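DTDP-4-amino-4,6-dideoxyglucose formyltransferase (Mycobacterium tuberculosis CAS/NITR204, PDB 5VYQ) probably transfers a formyl group from a folate cofactor to the sugar amine of dTDP-4-amino-4,6-dideoxyglucose. Local coordinates at residues A[140-152]-A[161-173]. Residues are numbered along the deposited sequence; the frame is centred on the assembly and turned at random. Where two conformers were deposited one is given.
With EDO (1,2-ethanediol), chain E.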
loop_
_atom_site.group_PDB
_atom_site.type_symbol
_atom_site.label_atom_id
_atom_site.label_comp_id
_atom_site.label_asym_id
_atom_site.label_seq_id
_atom_site.Cartn_x
_atom_site.Cartn_y
_atom_site.Cartn_z
ATOM N N PRO A 140 -7.070 5.572 -38.326
ATOM C CA PRO A 140 -5.801 5.211 -38.886
ATOM C C PRO A 140 -4.617 5.550 -38.007
ATOM O O PRO A 140 -4.476 6.720 -37.596
ATOM C CB PRO A 140 -5.768 5.998 -40.215
ATOM C CG PRO A 140 -7.207 6.164 -40.570
ATOM C CD PRO A 140 -7.946 6.304 -39.268
ATOM N N ILE A 141 -3.784 4.547 -37.719
ATOM C CA ILE A 141 -2.597 4.728 -36.924
ATOM C C ILE A 141 -1.453 5.323 -37.681
ATOM O O ILE A 141 -0.994 4.791 -38.688
ATOM C CB ILE A 141 -2.206 3.413 -36.193
ATOM C CG1 ILE A 141 -3.367 3.005 -35.287
ATOM C CG2 ILE A 141 -0.914 3.600 -35.419
ATOM C CD1 ILE A 141 -3.217 1.642 -34.669
ATOM N N ILE A 142 -0.915 6.408 -37.153
ATOM C CA ILE A 142 0.260 7.042 -37.681
ATOM C C ILE A 142 1.512 6.418 -37.078
ATOM O O ILE A 142 2.457 6.082 -37.802
ATOM C CB ILE A 142 0.228 8.581 -37.410
ATOM C CG1 ILE A 142 -0.935 9.236 -38.157
ATOM C CG2 ILE A 142 1.537 9.299 -37.751
ATOM C CD1 ILE A 142 -1.395 10.565 -37.585
ATOM N N ALA A 143 1.533 6.304 -35.755
ATOM C CA ALA A 143 2.654 5.688 -35.055
ATOM C C ALA A 143 2.190 5.181 -33.710
ATOM O O ALA A 143 1.198 5.670 -33.174
ATOM C CB ALA A 143 3.780 6.679 -34.843
ATOM N N GLN A 144 2.917 4.193 -33.197
ATOM C CA GLN A 144 2.643 3.766 -31.853
ATOM C C GLN A 144 3.842 3.040 -31.293
ATOM O O GLN A 144 4.796 2.653 -31.996
ATOM C CB GLN A 144 1.337 2.954 -31.787
ATOM C CG GLN A 144 1.361 1.636 -32.412
ATOM C CD GLN A 144 0.081 0.799 -32.374
ATOM O OE1 GLN A 144 0.061 -0.146 -33.136
ATOM N NE2 GLN A 144 -0.951 1.084 -31.553
ATOM N N ARG A 145 3.786 2.886 -29.986
ATOM C CA ARG A 145 4.887 2.304 -29.252
ATOM C C ARG A 145 4.381 1.638 -27.986
ATOM O O ARG A 145 3.615 2.223 -27.218
ATOM C CB ARG A 145 5.968 3.314 -28.903
ATOM C CG ARG A 145 7.217 2.734 -28.243
ATOM C CD ARG A 145 8.391 3.716 -28.322
ATOM N NE ARG A 145 8.643 3.986 -29.737
ATOM C CZ ARG A 145 9.221 5.084 -30.220
ATOM N NH1 ARG A 145 9.636 6.045 -29.406
ATOM N NH2 ARG A 145 9.367 5.222 -31.519
ATOM N N GLU A 146 4.857 0.419 -27.784
ATOM C CA GLU A 146 4.534 -0.344 -26.577
ATOM C C GLU A 146 5.327 0.108 -25.353
ATOM O O GLU A 146 6.483 0.533 -25.433
ATOM C CB GLU A 146 4.693 -1.857 -26.874
ATOM C CG GLU A 146 4.209 -2.756 -25.725
ATOM C CD GLU A 146 4.305 -4.254 -25.958
ATOM O OE1 GLU A 146 4.682 -4.668 -27.091
ATOM O OE2 GLU A 146 4.014 -4.958 -24.956
ATOM N N CYS A 147 4.690 0.001 -24.185
ATOM C CA CYS A 147 5.333 0.185 -22.877
ATOM C C CYS A 147 5.213 -1.144 -22.153
ATOM O O CYS A 147 4.120 -1.652 -21.943
ATOM C CB CYS A 147 4.538 1.209 -22.091
ATOM S SG CYS A 147 5.202 1.638 -20.480
ATOM N N ALA A 148 6.338 -1.683 -21.706
ATOM C CA ALA A 148 6.249 -2.955 -20.988
ATOM C C ALA A 148 5.678 -2.694 -19.571
ATOM O O ALA A 148 5.787 -1.590 -19.012
ATOM C CB ALA A 148 7.627 -3.604 -20.947
ATOM N N ILE A 149 4.999 -3.704 -19.036
ATOM C CA ILE A 149 4.425 -3.633 -17.680
ATOM C C ILE A 149 5.159 -4.701 -16.880
ATOM O O ILE A 149 5.044 -5.878 -17.195
ATOM C CB ILE A 149 2.929 -3.967 -17.698
ATOM C CG1 ILE A 149 2.178 -2.948 -18.566
ATOM C CG2 ILE A 149 2.373 -4.042 -16.278
ATOM C CD1 ILE A 149 0.692 -3.256 -18.659
ATOM N N GLU A 150 5.846 -4.302 -15.827
ATOM C CA GLU A 150 6.585 -5.204 -14.963
ATOM C C GLU A 150 5.665 -5.699 -13.826
ATOM O O GLU A 150 4.586 -5.146 -13.563
ATOM C CB GLU A 150 7.774 -4.472 -14.367
ATOM C CG GLU A 150 8.740 -3.784 -15.344
ATOM C CD GLU A 150 9.341 -4.721 -16.365
ATOM O OE1 GLU A 150 9.403 -5.936 -16.122
ATOM O OE2 GLU A 150 9.742 -4.221 -17.439
ATOM N N SER A 151 6.109 -6.723 -13.119
ATOM C CA SER A 151 5.314 -7.311 -12.038
ATOM C C SER A 151 5.155 -6.387 -10.861
ATOM O O SER A 151 4.185 -6.544 -10.100
ATOM C CB SER A 151 5.983 -8.600 -11.548
ATOM O OG SER A 151 7.249 -8.327 -10.947
ATOM N N TRP A 152 6.067 -5.435 -10.701
ATOM C CA TRP A 152 5.991 -4.457 -9.649
ATOM C C TRP A 152 5.314 -3.141 -10.052
ATOM O O TRP A 152 5.234 -2.219 -9.255
ATOM C CB TRP A 152 7.372 -4.157 -9.068
ATOM C CG TRP A 152 8.347 -3.688 -10.072
ATOM C CD1 TRP A 152 8.623 -2.393 -10.419
ATOM C CD2 TRP A 152 9.202 -4.518 -10.886
ATOM N NE1 TRP A 152 9.608 -2.377 -11.403
ATOM C CE2 TRP A 152 9.956 -3.664 -11.714
ATOM C CE3 TRP A 152 9.381 -5.898 -10.996
ATOM C CZ2 TRP A 152 10.897 -4.147 -12.631
ATOM C CZ3 TRP A 152 10.331 -6.380 -11.889
ATOM C CH2 TRP A 152 11.064 -5.500 -12.703
ATOM N N ARG A 161 5.871 6.358 -17.316
ATOM C CA ARG A 161 6.604 5.929 -18.503
ATOM C C ARG A 161 5.817 6.223 -19.786
ATOM O O ARG A 161 6.398 6.622 -20.807
ATOM C CB ARG A 161 7.012 4.450 -18.421
ATOM C CG ARG A 161 7.974 4.134 -17.261
ATOM C CD ARG A 161 8.806 2.861 -17.371
ATOM N NE ARG A 161 7.994 1.684 -17.629
ATOM C CZ ARG A 161 7.360 1.007 -16.681
ATOM N NH1 ARG A 161 6.616 -0.015 -17.025
ATOM N NH2 ARG A 161 7.446 1.381 -15.393
ATOM N N LEU A 162 4.497 6.060 -19.762
ATOM C CA LEU A 162 3.674 6.467 -20.901
ATOM C C LEU A 162 3.836 7.926 -21.293
ATOM O O LEU A 162 3.913 8.244 -22.490
ATOM C CB LEU A 162 2.184 6.149 -20.705
ATOM C CG LEU A 162 1.859 4.679 -20.555
ATOM C CD1 LEU A 162 0.364 4.535 -20.270
ATOM C CD2 LEU A 162 2.163 3.893 -21.788
ATOM N N MET A 163 3.983 8.805 -20.315
ATOM C CA MET A 163 4.158 10.222 -20.637
ATOM C C MET A 163 5.548 10.425 -21.269
ATOM O O MET A 163 5.687 11.279 -22.159
ATOM C CB MET A 163 3.989 11.079 -19.405
ATOM C CG MET A 163 2.600 11.040 -18.771
ATOM S SD MET A 163 1.278 11.553 -19.853
ATOM C CE MET A 163 0.882 10.036 -20.688
ATOM N N ASP A 164 6.578 9.703 -20.843
ATOM C CA ASP A 164 7.902 9.804 -21.482
ATOM C C ASP A 164 7.815 9.284 -22.916
ATOM O O ASP A 164 8.372 9.888 -23.819
ATOM C CB ASP A 164 8.968 8.995 -20.742
ATOM C CG ASP A 164 9.336 9.581 -19.382
ATOM O OD1 ASP A 164 9.180 10.779 -19.176
ATOM O OD2 ASP A 164 9.782 8.821 -18.509
ATOM N N ILE A 165 7.115 8.183 -23.132
ATOM C CA ILE A 165 6.929 7.618 -24.469
ATOM C C ILE A 165 6.159 8.560 -25.364
ATOM O O ILE A 165 6.460 8.703 -26.555
ATOM C CB ILE A 165 6.299 6.212 -24.432
ATOM C CG1 ILE A 165 7.281 5.261 -23.746
ATOM C CG2 ILE A 165 5.851 5.802 -25.806
ATOM C CD1 ILE A 165 6.691 3.898 -23.419
ATOM N N GLU A 166 5.169 9.250 -24.820
ATOM C CA GLU A 166 4.380 10.135 -25.620
ATOM C C GLU A 166 5.256 11.260 -26.132
ATOM O O GLU A 166 5.161 11.615 -27.311
ATOM C CB GLU A 166 3.244 10.704 -24.763
ATOM C CG GLU A 166 2.288 11.548 -25.489
ATOM C CD GLU A 166 1.013 11.803 -24.648
ATOM O OE1 GLU A 166 0.911 12.964 -24.365
ATOM O OE2 GLU A 166 0.224 10.932 -24.252
ATOM N N ARG A 167 6.101 11.794 -25.252
ATOM C CA ARG A 167 6.979 12.889 -25.644
ATOM C C ARG A 167 7.954 12.426 -26.731
ATOM O O ARG A 167 8.128 13.120 -27.748
ATOM C CB ARG A 167 7.724 13.422 -24.428
ATOM C CG ARG A 167 8.911 14.336 -24.777
ATOM C CD ARG A 167 9.533 14.951 -23.545
ATOM N NE ARG A 167 8.606 15.918 -22.950
ATOM C CZ ARG A 167 8.482 17.191 -23.357
ATOM N NH1 ARG A 167 7.568 17.981 -22.753
ATOM N NH2 ARG A 167 9.252 17.670 -24.366
ATOM N N GLU A 168 8.504 11.215 -26.565
ATOM C CA GLU A 168 9.438 10.631 -27.539
ATOM C C GLU A 168 8.774 10.491 -28.914
ATOM O O GLU A 168 9.297 10.872 -29.965
ATOM C CB GLU A 168 9.998 9.289 -26.996
ATOM C CG GLU A 168 11.044 9.566 -25.902
ATOM C CD GLU A 168 11.519 8.470 -24.951
ATOM O OE1 GLU A 168 11.144 7.277 -24.994
ATOM O OE2 GLU A 168 12.348 8.842 -24.090
ATOM N N LEU A 169 7.589 9.904 -28.928
ATOM C CA LEU A 169 6.923 9.591 -30.159
ATOM C C LEU A 169 6.450 10.818 -30.905
ATOM O O LEU A 169 6.552 10.934 -32.134
ATOM C CB LEU A 169 5.775 8.643 -29.805
ATOM C CG LEU A 169 5.267 7.753 -30.895
ATOM C CD1 LEU A 169 6.371 6.816 -31.389
ATOM C CD2 LEU A 169 4.043 7.002 -30.355
ATOM N N VAL A 170 5.903 11.780 -30.150
ATOM C CA VAL A 170 5.521 13.042 -30.756
ATOM C C VAL A 170 6.686 13.826 -31.379
ATOM O O VAL A 170 6.555 14.329 -32.495
ATOM C CB VAL A 170 4.731 13.930 -29.757
ATOM C CG1 VAL A 170 4.480 15.324 -30.296
ATOM C CG2 VAL A 170 3.403 13.250 -29.455
ATOM N N LEU A 171 7.784 13.937 -30.639
ATOM C CA LEU A 171 8.970 14.640 -31.135
ATOM C C LEU A 171 9.521 13.926 -32.351
ATOM O O LEU A 171 9.933 14.588 -33.302
ATOM C CB LEU A 171 10.020 14.825 -30.075
ATOM C CG LEU A 171 9.521 15.718 -28.948
ATOM C CD1 LEU A 171 10.510 15.820 -27.816
ATOM C CD2 LEU A 171 9.152 17.115 -29.430
ATOM N N GLU A 172 9.538 12.594 -32.347
ATOM C CA GLU A 172 9.975 11.874 -33.528
ATOM C C GLU A 172 9.135 12.118 -34.764
ATOM O O GLU A 172 9.696 12.296 -35.858
ATOM C CB GLU A 172 9.909 10.379 -33.265
ATOM C CG GLU A 172 10.966 9.850 -32.319
ATOM C CD GLU A 172 10.762 8.411 -31.873
ATOM O OE1 GLU A 172 11.244 8.070 -30.745
ATOM O OE2 GLU A 172 10.182 7.645 -32.666
ATOM N N HIS A 173 7.800 12.072 -34.608
ATOM C CA HIS A 173 6.910 12.088 -35.731
ATOM C C HIS A 173 6.277 13.437 -36.088
ATOM O O HIS A 173 5.441 13.481 -36.972
ATOM C CB HIS A 173 5.826 11.015 -35.584
ATOM C CG HIS A 173 6.392 9.642 -35.576
ATOM N ND1 HIS A 173 6.732 8.981 -36.739
ATOM C CD2 HIS A 173 6.739 8.826 -34.557
ATOM C CE1 HIS A 173 7.212 7.796 -36.431
ATOM N NE2 HIS A 173 7.240 7.679 -35.116
HETATM C C1 EDO E . 1.753 -8.928 -9.322
HETATM O O1 EDO E . 2.685 -8.758 -10.394
HETATM C C2 EDO E . 1.335 -10.391 -9.370
HETATM O O2 EDO E . 0.632 -10.712 -10.562
HETATM O O HOH W 1 7.999 4.972 -34.444
#
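The guanidinium of Arg145 lies with one face over CD1 of Leu169, which sits 3.4 Å from NH2, while the NH1/NH2 end of the guanidinium meets the Glu172 carboxylate. The grip is end-on and two-pronged: NH1 donates to Glu172 OE1 at 2.9 Å and NH2 to Glu172 OE2 at 2.8 Å, both nearly straight. The two planes are 30° apart; OE2 uses its syn lone pair, and OE1 is met on its syn side but out of the carboxylate plane. A bend at chi3 (-59°) turns the Arg145 chain along the helix after CB, CG and CD have passed Ile165 CG2. Beside this pair, Ala143 CB makes a CH-pi contact over the His173 ring, 3.7 Å from its centroid, and a water bonds His173 NE2 and, weakly, Arg145 NH2. Strand 141-147 is an outermost strand, within this chain, of the mixed sheet in the formyltransferase domain, and helix 155-179 runs back along it, residues 143-147 and 161-173 lying nearly antiparallel at 152°. Ile165 and Leu169 also reach the neighbouring strand 125-131. Further along, Cys147 CB packs against Leu162 CD2 (3.6 Å) and Ile165 CD1. Next along the chain, Arg161 NH1 donates to Ala148 O at 2.7 Å in a bent bond; the same nitrogen forms a salt bridge with Asp153.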